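Local structure of putative glucoamylase (Bacteroides uniformis, 4GL3) at residues 51-56 with 101-106. The protein is a putative glucoamylase, probably a glycoside hydrolase that releases glucose from glucan chains. Numbering follows the deposited sequence.
Sequences TATIGG and WAHWMN
A short antiparallel ladder, in which strand 51-53 pairs with 104-106 before the chain turns into helix 54-69, shows how a small sheet can be tied to a helix start. A52 and M105 form the hydrogen-bonded pair: A52 N reaches M105 O at 2.8 Å, and M105 N returns a bond to A52 O at 3.1 Å. I54 N, in the first residue of the helix, adds a nearly straight bond to H103 O (3.0 Å) just past the last bridge. On the face bearing T53 and W104, the T51 methyl CG2, anti to its backbone N, sits over the five-membered ring of W104, 3.7 Å from its centroid, a CH-pi contact. T53 OG1 meets the same ring at its edge, 3.7 Å from CD1, while W104 NE1 is hydrogen-bonded to E43 OE1. An alanine in place of W104 would probably leave T51 CG2 without its aromatic floor and E43 without this N-H donor. I54 points back at the second segment, its CD1 3.8 Å from CE of selenomethionine M105 and its CG1 3.9 Å from W101 CB. With strand 112-113 next to 104-106, the arrangement is that of a three-stranded antiparallel sheet whose edge strand leads directly into a helix.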
ATOM      1  N   THR A  51       0.579  13.030  14.497  1.00 25.78           N
ATOM      2  CA  THR A  51       0.353  12.757  13.071  1.00 26.55           C
ATOM      3  C   THR A  51      -0.179  11.373  12.770  1.00 26.39           C
ATOM      4  O   THR A  51       0.391  10.383  13.212  1.00 30.10           O
ATOM      5  CB  THR A  51       1.663  12.905  12.300  1.00 30.33           C
ATOM      6  OG1 THR A  51       2.185  14.159  12.651  1.00 28.79           O
ATOM      7  CG2 THR A  51       1.460  12.814  10.733  1.00 22.14           C
ATOM      8  N   ALA A  52      -1.297  11.320  12.064  1.00 24.69           N
ATOM      9  CA  ALA A  52      -1.871  10.068  11.533  1.00 22.98           C
ATOM     10  C   ALA A  52      -1.767  10.147  10.024  1.00 24.40           C
ATOM     11  O   ALA A  52      -1.922  11.224   9.422  1.00 22.76           O
ATOM     12  CB  ALA A  52      -3.316   9.923  11.950  1.00 19.57           C
ATOM     13  N   THR A  53      -1.483   9.026   9.385  1.00 21.85           N
ATOM     14  CA  THR A  53      -1.433   8.994   7.935  1.00 20.67           C
ATOM     15  C   THR A  53      -2.588   8.201   7.359  1.00 22.97           C
ATOM     16  O   THR A  53      -2.890   7.090   7.800  1.00 22.26           O
ATOM     17  CB  THR A  53      -0.050   8.550   7.455  1.00 22.91           C
ATOM     18  OG1 THR A  53       0.025   8.724   6.037  1.00 30.11           O
ATOM     19  CG2 THR A  53       0.272   7.092   7.909  1.00 21.32           C
ATOM     20  N   ILE A  54      -3.270   8.771   6.373  1.00 24.09           N
ATOM     21  CA  ILE A  54      -4.502   8.135   5.863  1.00 20.41           C
ATOM     22  C   ILE A  54      -4.272   6.876   5.051  1.00 23.54           C
ATOM     23  O   ILE A  54      -5.026   5.903   5.250  1.00 20.10           O
ATOM     24  CB  ILE A  54      -5.413   9.158   5.127  1.00 20.94           C
ATOM     25  CG1 ILE A  54      -6.093  10.082   6.188  1.00 21.88           C
ATOM     26  CG2 ILE A  54      -6.438   8.507   4.192  1.00 18.71           C
ATOM     27  CD1 ILE A  54      -7.251   9.500   7.034  1.00 20.66           C
ATOM     28  N   GLY A  55      -3.336   6.888   4.103  1.00 18.62           N
ATOM     29  CA  GLY A  55      -3.013   5.700   3.302  1.00 23.30           C
ATOM     30  C   GLY A  55      -2.493   4.543   4.157  1.00 25.48           C
ATOM     31  O   GLY A  55      -2.957   3.393   4.054  1.00 24.64           O
ATOM     32  N   GLY A  56      -1.559   4.871   5.029  1.00 23.18           N
ATOM     33  CA  GLY A  56      -1.029   3.917   6.020  1.00 24.04           C
ATOM     34  C   GLY A  56      -2.108   3.403   6.954  1.00 25.82           C
ATOM     35  O   GLY A  56      -2.067   2.247   7.352  1.00 24.31           O
ATOM     36  N   TRP A 101     -10.037  12.564   2.247  1.00 18.62           N
ATOM     37  CA  TRP A 101      -9.207  13.095   3.333  1.00 19.68           C
ATOM     38  C   TRP A 101      -7.865  13.595   2.823  1.00 17.28           C
ATOM     39  O   TRP A 101      -7.437  13.252   1.701  1.00 19.33           O
ATOM     40  CB  TRP A 101      -9.001  12.002   4.416  1.00 19.77           C
ATOM     41  CG  TRP A 101     -10.299  11.388   4.899  1.00 18.63           C
ATOM     42  CD1 TRP A 101     -11.138  11.894   5.822  1.00 22.79           C
ATOM     43  CD2 TRP A 101     -10.901  10.149   4.446  1.00 20.32           C
ATOM     44  NE1 TRP A 101     -12.216  11.026   6.029  1.00 21.32           N
ATOM     45  CE2 TRP A 101     -12.085   9.966   5.170  1.00 22.09           C
ATOM     46  CE3 TRP A 101     -10.536   9.184   3.519  1.00 21.23           C
ATOM     47  CZ2 TRP A 101     -12.902   8.889   4.965  1.00 21.17           C
ATOM     48  CZ3 TRP A 101     -11.361   8.103   3.304  1.00 23.52           C
ATOM     49  CH2 TRP A 101     -12.513   7.944   4.049  1.00 19.18           C
ATOM     50  N   ALA A 102      -7.214  14.387   3.677  1.00 20.03           N
ATOM     51  CA  ALA A 102      -5.819  14.775   3.551  1.00 18.04           C
ATOM     52  C   ALA A 102      -4.847  13.573   3.730  1.00 25.05           C
ATOM     53  O   ALA A 102      -5.248  12.484   4.175  1.00 23.07           O
ATOM     54  CB  ALA A 102      -5.478  15.940   4.498  1.00 16.17           C
ATOM     55  N   HIS A 103      -3.600  13.749   3.279  1.00 21.60           N
ATOM     56  CA  HIS A 103      -2.532  12.762   3.470  1.00 20.12           C
ATOM     57  C   HIS A 103      -2.335  12.570   4.989  1.00 22.19           C
ATOM     58  O   HIS A 103      -2.323  11.447   5.478  1.00 22.66           O
ATOM     59  CB  HIS A 103      -1.300  13.259   2.740  1.00 21.21           C
ATOM     60  CG  HIS A 103      -0.115  12.332   2.742  1.00 23.55           C
ATOM     61  ND1 HIS A 103       0.938  12.499   1.848  1.00 24.34           N
ATOM     62  CD2 HIS A 103       0.221  11.283   3.533  1.00 27.21           C
ATOM     63  CE1 HIS A 103       1.854  11.563   2.085  1.00 27.95           C
ATOM     64  NE2 HIS A 103       1.447  10.819   3.106  1.00 22.29           N
ATOM     65  N   TRP A 104      -2.154  13.671   5.711  1.00 19.30           N
ATOM     66  CA  TRP A 104      -1.954  13.646   7.161  1.00 20.22           C
ATOM     67  C   TRP A 104      -3.090  14.371   7.879  1.00 24.31           C
ATOM     68  O   TRP A 104      -3.567  15.387   7.398  1.00 20.91           O
ATOM     69  CB  TRP A 104      -0.653  14.355   7.523  1.00 23.15           C
ATOM     70  CG  TRP A 104       0.610  13.592   7.231  1.00 23.55           C
ATOM     71  CD1 TRP A 104       0.720  12.316   6.848  1.00 25.07           C
ATOM     72  CD2 TRP A 104       1.937  14.096   7.352  1.00 24.49           C
ATOM     73  NE1 TRP A 104       2.044  11.967   6.716  1.00 25.69           N
ATOM     74  CE2 TRP A 104       2.812  13.049   7.017  1.00 28.07           C
ATOM     75  CE3 TRP A 104       2.471  15.339   7.715  1.00 27.60           C
ATOM     76  CZ2 TRP A 104       4.205  13.185   7.026  1.00 30.90           C
ATOM     77  CZ3 TRP A 104       3.868  15.479   7.751  1.00 32.43           C
ATOM     78  CH2 TRP A 104       4.714  14.402   7.396  1.00 33.08           C
HETATM   79  N   MSE A 105      -3.498  13.835   9.019  1.00 24.86           N
HETATM   80  CA  MSE A 105      -4.386  14.516   9.959  1.00 22.15           C
HETATM   81  C   MSE A 105      -3.966  14.261  11.397  1.00 24.18           C
HETATM   82  O   MSE A 105      -3.171  13.323  11.702  1.00 25.04           O
HETATM   83  CB  MSE A 105      -5.862  14.064   9.792  1.00 24.08           C
HETATM   84  CG  MSE A 105      -6.118  12.628  10.007  1.00 25.14           C
HETATM   85 SE   MSE A 105      -8.024  12.151  10.087  0.75 20.46          SE
HETATM   86  CE  MSE A 105      -8.537  12.819   8.358  1.00 20.41           C
ATOM     87  N   ASN A 106      -4.459  15.117  12.280  1.00 22.29           N
ATOM     88  CA  ASN A 106      -4.187  14.959  13.680  1.00 23.46           C
ATOM     89  C   ASN A 106      -4.972  13.735  14.157  1.00 25.81           C
ATOM     90  O   ASN A 106      -6.187  13.690  13.993  1.00 23.41           O
ATOM     91  CB  ASN A 106      -4.560  16.226  14.411  1.00 23.97           C
ATOM     92  CG  ASN A 106      -4.266  16.174  15.878  1.00 29.58           C
ATOM     93  OD1 ASN A 106      -4.761  15.297  16.600  1.00 24.45           O
ATOM     94  ND2 ASN A 106      -3.520  17.153  16.357  1.00 26.93           N
TER